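Local coordinates for NADP-dependent alcohol dehydrogenase (Entamoeba histolytica, PDB 2OUI), which catalyses the NADP-dependent, reversible interconversion of alcohols with aldehydes or ketones, as a tetrameric zinc-binding member of the medium-chain alcohol dehydrogenase family, at residues 73-76 against 77-81; 135-138 against 139-142; 143-146 against 147-150; 307-311 against 312-316. The protein carries 1 engineered substitution. All blocks are in the same frame, centred on the assembly; numbering follows the deposited sequence.

Contact 1: 73-76 against 77-81; sequences KRLK and VGDKV
The type II beta turn from K76 to D79 leads the chain into strand 80-83 of the GroES-like domain, and K76 and D79, its two ends, grip each other through backbone and side chain alike. The turn is closed by D79 N, which donates a hydrogen bond to K76 O at 3.0 Å. G78 takes the third position with positive phi, a conformation that suits glycine. The carboxylate of D79 then reaches back over the turn. Its OD2 accepts from K76 N at 2.8 Å, the donor standing well above the carboxylate plane, 57° out of it. Its OD1 forms a salt bridge with K76 NZ at 3.0 Å, using the lone pair on the side of the other oxygen. K76 CG lies between its own N and carbonyl carbon (chi1 55°), which sets it 3.4 Å from both D79 OD1 and D79 OD2, and a final bend at chi4 returns the ammonium group to OD1. A water ties D79 OD2 to R74 O, so OD2 holds two donors. Beneath this polar side, L75 CD2 meets V81 CG1 at 4.1 Å, the two side chains crossing nearly at right angles. L75 also packs on A129 of helix 129-132 and L135 of strand 134-135, while V81 and D79 lean on I65 of strand 61-68, the antiparallel neighbour of strand 80-83.

Contact 2: 135-138 against 139-142; sequences LLPR and DIKP
P137 and I140 are the ends of a type I beta turn that carries the chain from strand 134-135 toward helix 142-145, with K141 at the N-cap position of that helix. Among the polar links, the turn's own hydrogen bond runs from I140 N to P137 O at 3.1 Å; the donor stands above the carbonyl plane, 53° out of it. A water lies within bonding distance of P137 O and of I140 O, 2.7 Å from the latter, and can donate to either, though it has more acceptors in reach than protons. D139 turns its carboxylate toward helix 298-310, where OD1 is hydrogen-bonded to S310 OG; with CG between the backbone N and carbonyl carbon (chi1 68°), D139 OD1 is brought 3.5 Å from P137 CB. The apolar links take up the rest. The proline ring and the isoleucine cross at a slant, P137 CG lying 3.9 Å from I140 CD1, and the side chain of I140 also packs on A306 and I309 of helix 298-310. L136 spans further along the chain: its CG is anti to the backbone N (chi1 178°), which carries the two methyls toward the end of the turn and the proline that follows. L136 CD1 packs on I140 CB at 4.4 Å, also coming 3.8 Å from I140 O, and L136 CD2 lies 4.4 Å from P142 CG.

Contact 3: 143-146 against 147-150; sequences EDAV and MLSD. With ZN (zinc ion), chain E.
From A145 to L148 the backbone makes a type I beta turn joining helix 142-145 to helix 148-161, closed by L148 N donating to A145 O at 2.9 Å with an angle of 145° at the hydrogen. The bonds flanking it, M147 N to D144 O and S149 N to V146 O, are both weak. A water reinforces the passage: it donates to V146 O at 2.7 Å and weakly accepts from D150 N. The leucine lies against the same peptide, L148 CB being 3.2 Å from A145 O, and L148 CD1 reaches A145 CB at 4.4 Å. On another side M147 folds back through bends at chi2 and chi3, bringing CE to a tight 3.4 Å from V146 CG1; both residues also pack on V348 of strand 346-350. This junction leads straight into the metal site of the alcohol dehydrogenase, where D150 OD2 binds the zinc ion at 1.9 Å, with C37 and H59 among its other ligands. With chi1 at -171°, D150 swings CG opposite its own N, extending the carboxylate from the first turn of helix 148-161 to the metal. One residue earlier, S149 has its hydroxyl hydrogen-bonded to V83 O, and the S149 backbone is hydrogen-bonded to that of A85.

Contact 4: 307-311 against 312-316; sequences SLIST and GKLDT
At the carboxyl end of helix 298-310, L308 and K313 meet through the backbone: L308 O accepts from K313 N at 2.9 Å, the donor lying nearly on the line of the C=O bond. L308 adds an apolar contact, its CB touching L314 CB at 3.8 Å. Next in sequence, I309 O accepts a hydrogen bond from G312 N at 3.0 Å, from above the carbonyl plane. These two bonds back into the last turn, with the positive phi of G312, make a Schellman motif. The rest of I309 runs along the departing chain: its CA makes a CH...O contact with L314 O, while I309 CD1 meets T316 CG2 at 3.8 Å, the side chains crossing at about a right angle. A water donates to both I309 O and L314 O. T311 closes the segment and grips S307 O twice, by its N and by OG1, the latter donating at 2.8 Å. T311 OG1, placed between its backbone N and carbonyl carbon (chi1 55°), also lies 3.5 Å from K313 CG, beside the first part of an extended lysine chain. The carbonyls of L308 and I309 thus find backbone donors beyond the helix, and that of I309 a water as well, while K313, directly after G312, places its ammonium group at the subunit interface, where it donates to the backbone oxygens of G192 and G211 of the second subunit.

How the contacts relate
Three turns and one helix end can be compared here. Contact 3 is buried and lies nearest the centre of the chain; contact 2 is a surface turn, and contacts 1 and 4 are partly buried. The chemistry differs: contact 1 joins backbone bonds to a salt bridge, contact 2 is held largely by apolar packing around one turn bond, contact 3 relies on mostly weak backbone bonds and packing, next to a metal ligand, and contact 4 on a Schellman motif. Contact 2 joins the others, pairing L136 with K80 of contact 1 and meeting contacts 3 and 4 through A145 and S310. Contacts 3 and 4 also meet directly, where T316 OG1 bonds D144 O, whereas contact 1 touches neither.

Contact 1: 73-76 against 77-81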
ATOM      1  N   LYS A  73     -15.636  24.522  17.954  1.00 24.92           N
ATOM      2  CA  LYS A  73     -14.476  24.992  18.730  1.00 28.79           C
ATOM      3  C   LYS A  73     -13.409  25.720  17.909  1.00 29.73           C
ATOM      4  O   LYS A  73     -12.615  26.466  18.477  1.00 30.53           O
ATOM      5  CB  LYS A  73     -13.794  23.811  19.447  1.00 30.17           C
ATOM      6  CG  LYS A  73     -14.635  23.136  20.508  1.00 38.25           C
ATOM      7  CD  LYS A  73     -14.083  21.750  20.819  1.00 44.34           C
ATOM      8  CE  LYS A  73     -14.863  21.094  21.949  1.00 53.65           C
ATOM      9  NZ  LYS A  73     -14.300  19.748  22.287  1.00 56.27           N
ATOM     10  N   ARG A  74     -13.378  25.486  16.592  1.00 27.29           N
ATOM     11  CA  ARG A  74     -12.254  25.928  15.774  1.00 26.92           C
ATOM     12  C   ARG A  74     -12.618  27.159  14.939  1.00 27.78           C
ATOM     13  O   ARG A  74     -11.741  27.803  14.330  1.00 29.44           O
ATOM     14  CB  ARG A  74     -11.778  24.796  14.843  1.00 25.33           C
ATOM     15  CG  ARG A  74     -11.352  23.501  15.533  1.00 28.43           C
ATOM     16  CD  ARG A  74     -10.763  22.513  14.510  1.00 29.40           C
ATOM     17  NE  ARG A  74      -9.506  23.002  13.960  1.00 35.02           N
ATOM     18  CZ  ARG A  74      -8.309  22.790  14.507  1.00 41.09           C
ATOM     19  NH1 ARG A  74      -8.192  22.076  15.618  1.00 34.56           N
ATOM     20  NH2 ARG A  74      -7.219  23.281  13.930  1.00 41.53           N
ATOM     21  N   LEU A  75     -13.905  27.477  14.909  1.00 25.04           N
ATOM     22  CA  LEU A  75     -14.426  28.482  13.983  1.00 26.72           C
ATOM     23  C   LEU A  75     -15.242  29.501  14.713  1.00 25.99           C
ATOM     24  O   LEU A  75     -15.861  29.204  15.735  1.00 27.19           O
ATOM     25  CB  LEU A  75     -15.334  27.818  12.952  1.00 26.25           C
ATOM     26  CG  LEU A  75     -14.650  26.757  12.098  1.00 28.30           C
ATOM     27  CD1 LEU A  75     -15.732  25.923  11.414  1.00 32.12           C
ATOM     28  CD2 LEU A  75     -13.698  27.417  11.081  1.00 33.03           C
ATOM     29  N   LYS A  76     -15.267  30.709  14.181  1.00 24.16           N
ATOM     30  CA  LYS A  76     -16.129  31.720  14.759  1.00 27.77           C
ATOM     31  C   LYS A  76     -16.850  32.520  13.670  1.00 26.31           C
ATOM     32  O   LYS A  76     -16.388  32.578  12.519  1.00 24.59           O
ATOM     33  CB  LYS A  76     -15.329  32.620  15.710  1.00 30.69           C
ATOM     34  CG  LYS A  76     -14.115  33.276  15.089  1.00 34.88           C
ATOM     35  CD  LYS A  76     -13.189  33.892  16.158  1.00 36.55           C
ATOM     36  CE  LYS A  76     -12.221  34.931  15.547  1.00 47.70           C
ATOM     37  NZ  LYS A  76     -11.277  34.359  14.524  1.00 48.49           N
ATOM     38  N   VAL A  77     -17.987  33.104  14.028  1.00 24.93           N
ATOM     39  CA  VAL A  77     -18.720  33.993  13.127  1.00 25.48           C
ATOM     40  C   VAL A  77     -17.757  35.044  12.556  1.00 27.21           C
ATOM     41  O   VAL A  77     -16.986  35.666  13.307  1.00 28.98           O
ATOM     42  CB  VAL A  77     -19.899  34.677  13.843  1.00 28.25           C
ATOM     43  CG1 VAL A  77     -20.502  35.804  12.985  1.00 24.20           C
ATOM     44  CG2 VAL A  77     -20.963  33.646  14.213  1.00 23.51           C
ATOM     45  N   GLY A  78     -17.803  35.253  11.237  1.00 26.07           N
ATOM     46  CA  GLY A  78     -16.865  36.170  10.582  1.00 25.69           C
ATOM     47  C   GLY A  78     -15.687  35.505   9.872  1.00 26.00           C
ATOM     48  O   GLY A  78     -15.128  36.083   8.928  1.00 26.91           O
ATOM     49  N   ASP A  79     -15.307  34.299  10.300  1.00 24.77           N
ATOM     50  CA  ASP A  79     -14.194  33.571   9.683  1.00 24.23           C
ATOM     51  C   ASP A  79     -14.442  33.253   8.207  1.00 24.86           C
ATOM     52  O   ASP A  79     -15.549  32.894   7.827  1.00 26.12           O
ATOM     53  CB  ASP A  79     -13.935  32.231  10.381  1.00 24.69           C
ATOM     54  CG  ASP A  79     -13.201  32.377  11.707  1.00 31.93           C
ATOM     55  OD1 ASP A  79     -12.674  33.473  12.012  1.00 37.14           O
ATOM     56  OD2 ASP A  79     -13.154  31.374  12.453  1.00 33.61           O
ATOM     57  N   LYS A  80     -13.397  33.372   7.398  1.00 23.54           N
ATOM     58  CA  LYS A  80     -13.492  33.099   5.975  1.00 22.35           C
ATOM     59  C   LYS A  80     -12.920  31.702   5.733  1.00 24.57           C
ATOM     60  O   LYS A  80     -11.863  31.354   6.259  1.00 22.47           O
ATOM     61  CB  LYS A  80     -12.773  34.181   5.171  1.00 24.65           C
ATOM     62  CG  LYS A  80     -13.427  35.556   5.368  1.00 21.44           C
ATOM     63  CD  LYS A  80     -12.790  36.646   4.531  1.00 28.31           C
ATOM     64  CE  LYS A  80     -13.385  37.992   4.950  1.00 25.15           C
ATOM     65  NZ  LYS A  80     -12.662  39.151   4.372  1.00 33.86           N
ATOM     66  N   VAL A  81     -13.639  30.893   4.955  1.00 22.41           N
ATOM     67  CA  VAL A  81     -13.336  29.459   4.875  1.00 20.60           C
ATOM     68  C   VAL A  81     -13.389  28.957   3.441  1.00 22.13           C
ATOM     69  O   VAL A  81     -14.118  29.513   2.599  1.00 22.41           O
ATOM     70  CB  VAL A  81     -14.335  28.593   5.702  1.00 20.48           C
ATOM     71  CG1 VAL A  81     -14.132  28.791   7.207  1.00 21.85           C
ATOM     72  CG2 VAL A  81     -15.810  28.930   5.337  1.00 21.42           C
TER
HETATM   73  O   HOH W   1     -10.971  30.797  14.146  1.00 39.97           O

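Contact 2: 135-138 against 139-142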
ATOM      1  N   LEU A 135      -9.800  27.184   7.253  1.00 23.15           N
ATOM      2  CA  LEU A 135      -9.657  28.643   7.165  1.00 21.47           C
ATOM      3  C   LEU A 135      -8.982  29.068   5.853  1.00 24.67           C
ATOM      4  O   LEU A 135      -8.038  28.417   5.412  1.00 25.48           O
ATOM      5  CB  LEU A 135      -8.884  29.190   8.383  1.00 22.60           C
ATOM      6  CG  LEU A 135      -9.573  29.080   9.761  1.00 27.21           C
ATOM      7  CD1 LEU A 135      -8.641  29.616  10.848  1.00 32.05           C
ATOM      8  CD2 LEU A 135     -10.948  29.781   9.811  1.00 27.28           C
ATOM      9  N   LEU A 136      -9.470  30.148   5.226  1.00 24.62           N
ATOM     10  CA  LEU A 136      -8.869  30.695   4.006  1.00 24.43           C
ATOM     11  C   LEU A 136      -7.529  31.365   4.339  1.00 24.14           C
ATOM     12  O   LEU A 136      -7.514  32.339   5.082  1.00 22.40           O
ATOM     13  CB  LEU A 136      -9.809  31.717   3.354  1.00 24.71           C
ATOM     14  CG  LEU A 136      -9.326  32.441   2.078  1.00 24.95           C
ATOM     15  CD1 LEU A 136      -9.098  31.488   0.897  1.00 23.13           C
ATOM     16  CD2 LEU A 136     -10.286  33.576   1.694  1.00 24.71           C
ATOM     17  N   PRO A 137      -6.409  30.844   3.809  1.00 24.81           N
ATOM     18  CA  PRO A 137      -5.122  31.504   4.074  1.00 27.16           C
ATOM     19  C   PRO A 137      -5.105  32.935   3.524  1.00 29.17           C
ATOM     20  O   PRO A 137      -5.652  33.189   2.444  1.00 30.55           O
ATOM     21  CB  PRO A 137      -4.124  30.625   3.327  1.00 25.72           C
ATOM     22  CG  PRO A 137      -4.821  29.262   3.263  1.00 26.18           C
ATOM     23  CD  PRO A 137      -6.241  29.633   2.989  1.00 25.49           C
ATOM     24  N   ARG A 138      -4.482  33.850   4.260  1.00 29.73           N
ATOM     25  CA  ARG A 138      -4.477  35.265   3.887  1.00 30.83           C
ATOM     26  C   ARG A 138      -3.818  35.534   2.515  1.00 30.38           C
ATOM     27  O   ARG A 138      -4.132  36.533   1.867  1.00 31.59           O
ATOM     28  CB  ARG A 138      -3.855  36.118   5.003  1.00 32.38           C
ATOM     29  CG  ARG A 138      -4.715  36.191   6.285  1.00 40.22           C
ATOM     30  CD  ARG A 138      -4.171  37.191   7.340  1.00 36.61           C
ATOM     31  NE  ARG A 138      -4.634  36.859   8.698  1.00 50.47           N
ATOM     32  CZ  ARG A 138      -5.590  37.512   9.370  1.00 54.69           C
ATOM     33  NH1 ARG A 138      -6.204  38.563   8.836  1.00 57.11           N
ATOM     34  NH2 ARG A 138      -5.932  37.115  10.592  1.00 52.28           N
ATOM     35  N   ASP A 139      -2.953  34.622   2.053  1.00 27.20           N
ATOM     36  CA  ASP A 139      -2.226  34.808   0.792  1.00 27.75           C
ATOM     37  C   ASP A 139      -2.885  34.106  -0.419  1.00 29.43           C
ATOM     38  O   ASP A 139      -2.251  33.948  -1.483  1.00 30.96           O
ATOM     39  CB  ASP A 139      -0.752  34.381   0.965  1.00 26.39           C
ATOM     40  CG  ASP A 139      -0.581  32.867   1.181  1.00 31.15           C
ATOM     41  OD1 ASP A 139      -1.549  32.148   1.516  1.00 29.45           O
ATOM     42  OD2 ASP A 139       0.553  32.387   1.001  1.00 37.89           O
ATOM     43  N   ILE A 140      -4.145  33.677  -0.270  1.00 26.02           N
ATOM     44  CA  ILE A 140      -4.865  33.066  -1.395  1.00 25.71           C
ATOM     45  C   ILE A 140      -6.126  33.871  -1.719  1.00 24.85           C
ATOM     46  O   ILE A 140      -6.940  34.134  -0.835  1.00 25.00           O
ATOM     47  CB  ILE A 140      -5.237  31.578  -1.152  1.00 24.80           C
ATOM     48  CG1 ILE A 140      -3.993  30.760  -0.771  1.00 27.18           C
ATOM     49  CG2 ILE A 140      -5.896  30.989  -2.402  1.00 24.91           C
ATOM     50  CD1 ILE A 140      -4.235  29.250  -0.623  1.00 26.57           C
ATOM     51  N   LYS A 141      -6.282  34.251  -2.987  1.00 24.90           N
ATOM     52  CA  LYS A 141      -7.471  34.995  -3.410  1.00 26.03           C
ATOM     53  C   LYS A 141      -8.694  34.087  -3.351  1.00 26.51           C
ATOM     54  O   LYS A 141      -8.617  32.902  -3.724  1.00 27.41           O
ATOM     55  CB  LYS A 141      -7.287  35.539  -4.829  1.00 28.14           C
ATOM     56  CG  LYS A 141      -6.205  36.603  -4.903  1.00 33.08           C
ATOM     57  CD  LYS A 141      -5.445  36.536  -6.205  1.00 44.60           C
ATOM     58  CE  LYS A 141      -5.936  37.551  -7.201  1.00 46.72           C
ATOM     59  NZ  LYS A 141      -4.929  37.663  -8.284  1.00 51.92           N
ATOM     60  N   PRO A 142      -9.827  34.618  -2.883  1.00 25.95           N
ATOM     61  CA  PRO A 142     -11.017  33.757  -2.863  1.00 25.23           C
ATOM     62  C   PRO A 142     -11.261  33.009  -4.180  1.00 26.90           C
ATOM     63  O   PRO A 142     -11.605  31.826  -4.161  1.00 26.52           O
ATOM     64  CB  PRO A 142     -12.156  34.737  -2.552  1.00 26.99           C
ATOM     65  CG  PRO A 142     -11.481  35.880  -1.820  1.00 28.59           C
ATOM     66  CD  PRO A 142     -10.079  35.976  -2.348  1.00 25.57           C
TER
HETATM   67  O   HOH W   2      -7.228  35.678   1.313  1.00 46.96           O

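Contact 3: 143-146 against 147-150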
ATOM      1  N   GLU A 143     -11.065  33.683  -5.311  1.00 27.15           N
ATOM      2  CA  GLU A 143     -11.350  33.088  -6.615  1.00 25.74           C
ATOM      3  C   GLU A 143     -10.392  31.939  -6.915  1.00 26.56           C
ATOM      4  O   GLU A 143     -10.796  30.906  -7.467  1.00 27.84           O
ATOM      5  CB  GLU A 143     -11.286  34.148  -7.717  1.00 27.75           C
ATOM      6  CG  GLU A 143     -12.318  35.248  -7.556  1.00 35.68           C
ATOM      7  CD  GLU A 143     -11.821  36.494  -6.787  1.00 45.55           C
ATOM      8  OE1 GLU A 143     -10.911  36.384  -5.923  1.00 38.68           O
ATOM      9  OE2 GLU A 143     -12.377  37.594  -7.044  1.00 44.75           O
ATOM     10  N   ASP A 144      -9.130  32.085  -6.519  1.00 24.87           N
ATOM     11  CA  ASP A 144      -8.183  30.969  -6.669  1.00 25.92           C
ATOM     12  C   ASP A 144      -8.495  29.832  -5.698  1.00 26.30           C
ATOM     13  O   ASP A 144      -8.339  28.648  -6.025  1.00 25.08           O
ATOM     14  CB  ASP A 144      -6.740  31.445  -6.461  1.00 24.00           C
ATOM     15  CG  ASP A 144      -6.250  32.361  -7.571  1.00 32.08           C
ATOM     16  OD1 ASP A 144      -6.974  32.552  -8.581  1.00 32.11           O
ATOM     17  OD2 ASP A 144      -5.124  32.893  -7.421  1.00 33.82           O
ATOM     18  N   ALA A 145      -8.929  30.186  -4.487  1.00 22.73           N
ATOM     19  CA  ALA A 145      -9.214  29.167  -3.474  1.00 22.61           C
ATOM     20  C   ALA A 145     -10.448  28.324  -3.797  1.00 23.50           C
ATOM     21  O   ALA A 145     -10.522  27.162  -3.376  1.00 23.74           O
ATOM     22  CB  ALA A 145      -9.359  29.808  -2.101  1.00 24.38           C
ATOM     23  N   VAL A 146     -11.426  28.898  -4.512  1.00 23.18           N
ATOM     24  CA  VAL A 146     -12.659  28.150  -4.817  1.00 25.49           C
ATOM     25  C   VAL A 146     -12.386  26.962  -5.756  1.00 25.08           C
ATOM     26  O   VAL A 146     -13.174  25.994  -5.824  1.00 24.09           O
ATOM     27  CB  VAL A 146     -13.808  29.052  -5.336  1.00 27.05           C
ATOM     28  CG1 VAL A 146     -13.546  29.529  -6.759  1.00 30.37           C
ATOM     29  CG2 VAL A 146     -15.134  28.314  -5.218  1.00 31.41           C
ATOM     30  N   MET A 147     -11.253  27.027  -6.458  1.00 23.96           N
ATOM     31  CA  MET A 147     -10.815  25.898  -7.300  1.00 23.58           C
ATOM     32  C   MET A 147     -10.367  24.699  -6.482  1.00 22.24           C
ATOM     33  O   MET A 147     -10.329  23.580  -7.002  1.00 24.67           O
ATOM     34  CB  MET A 147      -9.672  26.327  -8.226  1.00 21.96           C
ATOM     35  CG  MET A 147     -10.015  27.473  -9.185  1.00 24.08           C
ATOM     36  SD  MET A 147     -11.325  27.083 -10.362  1.00 28.98           S
ATOM     37  CE  MET A 147     -12.740  27.886  -9.646  1.00 35.13           C
ATOM     38  N   LEU A 148     -10.013  24.926  -5.219  1.00 25.01           N
ATOM     39  CA  LEU A 148      -9.667  23.831  -4.283  1.00 24.84           C
ATOM     40  C   LEU A 148     -10.836  22.899  -3.931  1.00 25.57           C
ATOM     41  O   LEU A 148     -10.632  21.726  -3.697  1.00 25.66           O
ATOM     42  CB  LEU A 148      -9.050  24.399  -2.989  1.00 24.43           C
ATOM     43  CG  LEU A 148      -7.710  25.132  -3.110  1.00 24.76           C
ATOM     44  CD1 LEU A 148      -7.386  25.908  -1.844  1.00 27.13           C
ATOM     45  CD2 LEU A 148      -6.573  24.142  -3.477  1.00 24.11           C
ATOM     46  N   SER A 149     -12.063  23.424  -3.910  1.00 23.96           N
ATOM     47  CA  SER A 149     -13.230  22.735  -3.356  1.00 23.28           C
ATOM     48  C   SER A 149     -13.520  21.427  -4.071  1.00 22.43           C
ATOM     49  O   SER A 149     -13.919  20.455  -3.438  1.00 21.93           O
ATOM     50  CB  SER A 149     -14.471  23.631  -3.522  1.00 24.11           C
ATOM     51  OG  SER A 149     -14.280  24.854  -2.827  1.00 24.96           O
ATOM     52  N   ASP A 150     -13.289  21.440  -5.383  1.00 21.32           N
ATOM     53  CA  ASP A 150     -13.694  20.359  -6.279  1.00 23.27           C
ATOM     54  C   ASP A 150     -12.633  20.181  -7.368  1.00 26.40           C
ATOM     55  O   ASP A 150     -12.161  19.066  -7.560  1.00 24.08           O
ATOM     56  CB  ASP A 150     -15.078  20.687  -6.855  1.00 22.98           C
ATOM     57  CG  ASP A 150     -15.720  19.536  -7.637  1.00 27.42           C
ATOM     58  OD1 ASP A 150     -15.187  18.392  -7.623  1.00 30.42           O
ATOM     59  OD2 ASP A 150     -16.768  19.807  -8.283  1.00 27.07           O
TER
HETATM   60 ZN    ZN E 361     -18.304  19.273  -9.188  1.00 19.45          ZN
HETATM   61  O   HOH W   3     -13.588  23.741  -7.280  1.00 14.45           O

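Contact 4: 307-311 against 312-316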
ATOM      1  N   SER A 307      -1.874  24.530   0.733  1.00 24.23           N
ATOM      2  CA  SER A 307      -0.463  24.814   1.005  0.50 22.29           C
ATOM      3  C   SER A 307       0.344  24.817  -0.295  1.00 22.49           C
ATOM      4  O   SER A 307       1.363  25.482  -0.382  1.00 23.57           O
ATOM      5  CB  SER A 307       0.128  23.838   2.021  0.50 22.56           C
ATOM      6  OG  SER A 307       0.367  22.592   1.402  0.50 16.47           O
ATOM      7  N   LEU A 308      -0.120  24.085  -1.321  1.00 23.22           N
ATOM      8  CA  LEU A 308       0.564  24.131  -2.627  1.00 21.95           C
ATOM      9  C   LEU A 308       0.416  25.495  -3.282  1.00 23.15           C
ATOM     10  O   LEU A 308       1.316  25.937  -3.995  1.00 21.66           O
ATOM     11  CB  LEU A 308       0.030  23.060  -3.578  1.00 20.73           C
ATOM     12  CG  LEU A 308       0.377  21.627  -3.135  1.00 23.06           C
ATOM     13  CD1 LEU A 308      -0.189  20.575  -4.080  1.00 22.16           C
ATOM     14  CD2 LEU A 308       1.890  21.497  -3.050  1.00 22.55           C
ATOM     15  N   ILE A 309      -0.730  26.143  -3.064  1.00 23.00           N
ATOM     16  CA  ILE A 309      -0.943  27.489  -3.591  1.00 22.57           C
ATOM     17  C   ILE A 309      -0.091  28.493  -2.808  1.00 22.86           C
ATOM     18  O   ILE A 309       0.632  29.293  -3.398  1.00 25.54           O
ATOM     19  CB  ILE A 309      -2.431  27.909  -3.588  1.00 21.98           C
ATOM     20  CG1 ILE A 309      -3.279  26.946  -4.439  1.00 19.08           C
ATOM     21  CG2 ILE A 309      -2.586  29.335  -4.136  1.00 25.48           C
ATOM     22  CD1 ILE A 309      -4.776  27.319  -4.461  1.00 24.88           C
ATOM     23  N   SER A 310      -0.128  28.398  -1.484  1.00 20.60           N
ATOM     24  CA  SER A 310       0.581  29.342  -0.603  1.00 23.09           C
ATOM     25  C   SER A 310       2.081  29.311  -0.760  1.00 23.86           C
ATOM     26  O   SER A 310       2.735  30.332  -0.587  1.00 19.30           O
ATOM     27  CB  SER A 310       0.229  29.066   0.859  1.00 24.12           C
ATOM     28  OG  SER A 310      -1.136  29.355   1.102  1.00 26.89           O
ATOM     29  N   THR A 311       2.629  28.141  -1.091  1.00 22.55           N
ATOM     30  CA  THR A 311       4.068  28.000  -1.294  1.00 24.34           C
ATOM     31  C   THR A 311       4.505  28.298  -2.736  1.00 24.04           C
ATOM     32  O   THR A 311       5.692  28.205  -3.045  1.00 24.44           O
ATOM     33  CB  THR A 311       4.574  26.560  -0.925  1.00 24.27           C
ATOM     34  OG1 THR A 311       3.823  25.593  -1.661  1.00 23.81           O
ATOM     35  CG2 THR A 311       4.399  26.272   0.579  1.00 26.41           C
ATOM     36  N   GLY A 312       3.560  28.638  -3.616  1.00 23.04           N
ATOM     37  CA  GLY A 312       3.891  29.050  -4.994  1.00 22.16           C
ATOM     38  C   GLY A 312       4.104  27.881  -5.937  1.00 23.79           C
ATOM     39  O   GLY A 312       4.692  28.030  -7.014  1.00 25.49           O
ATOM     40  N   LYS A 313       3.623  26.716  -5.519  1.00 19.81           N
ATOM     41  CA  LYS A 313       3.798  25.454  -6.255  1.00 22.21           C
ATOM     42  C   LYS A 313       2.571  25.006  -7.048  1.00 23.94           C
ATOM     43  O   LYS A 313       2.601  23.970  -7.729  1.00 25.87           O
ATOM     44  CB  LYS A 313       4.213  24.357  -5.271  1.00 22.71           C
ATOM     45  CG  LYS A 313       5.511  24.680  -4.562  1.00 20.20           C
ATOM     46  CD  LYS A 313       6.001  23.513  -3.735  1.00 22.96           C
ATOM     47  CE  LYS A 313       7.369  23.837  -3.188  1.00 19.68           C
ATOM     48  NZ  LYS A 313       7.946  22.653  -2.447  1.00 21.92           N
ATOM     49  N   LEU A 314       1.491  25.761  -6.959  1.00 23.75           N
ATOM     50  CA  LEU A 314       0.287  25.486  -7.750  1.00 24.08           C
ATOM     51  C   LEU A 314      -0.435  26.794  -8.036  1.00 26.43           C
ATOM     52  O   LEU A 314      -0.721  27.541  -7.112  1.00 26.83           O
ATOM     53  CB  LEU A 314      -0.666  24.548  -7.003  1.00 23.56           C
ATOM     54  CG  LEU A 314      -1.996  24.203  -7.701  1.00 20.53           C
ATOM     55  CD1 LEU A 314      -1.770  23.435  -9.028  1.00 27.28           C
ATOM     56  CD2 LEU A 314      -2.916  23.383  -6.778  1.00 23.81           C
ATOM     57  N   ASP A 315      -0.723  27.055  -9.313  1.00 25.28           N
ATOM     58  CA  ASP A 315      -1.411  28.270  -9.728  1.00 27.14           C
ATOM     59  C   ASP A 315      -2.750  27.877 -10.328  1.00 28.26           C
ATOM     60  O   ASP A 315      -2.807  27.334 -11.438  1.00 30.97           O
ATOM     61  CB  ASP A 315      -0.541  29.054 -10.721  1.00 26.51           C
ATOM     62  CG  ASP A 315      -1.264  30.250 -11.338  1.00 32.25           C
ATOM     63  OD1 ASP A 315      -2.328  30.648 -10.825  1.00 27.47           O
ATOM     64  OD2 ASP A 315      -0.760  30.788 -12.344  1.00 36.63           O
ATOM     65  N   THR A 316      -3.821  28.115  -9.577  1.00 24.93           N
ATOM     66  CA  THR A 316      -5.162  27.727 -10.020  1.00 25.17           C
ATOM     67  C   THR A 316      -5.845  28.843 -10.817  1.00 25.08           C
ATOM     68  O   THR A 316      -6.944  28.648 -11.337  1.00 23.76           O
ATOM     69  CB  THR A 316      -6.083  27.368  -8.828  1.00 26.63           C
ATOM     70  OG1 THR A 316      -6.223  28.501  -7.969  1.00 27.23           O
ATOM     71  CG2 THR A 316      -5.529  26.224  -8.026  1.00 26.63           C
TER
HETATM   72  O   HOH W   4       0.868  29.574  -6.247  1.00 35.62           O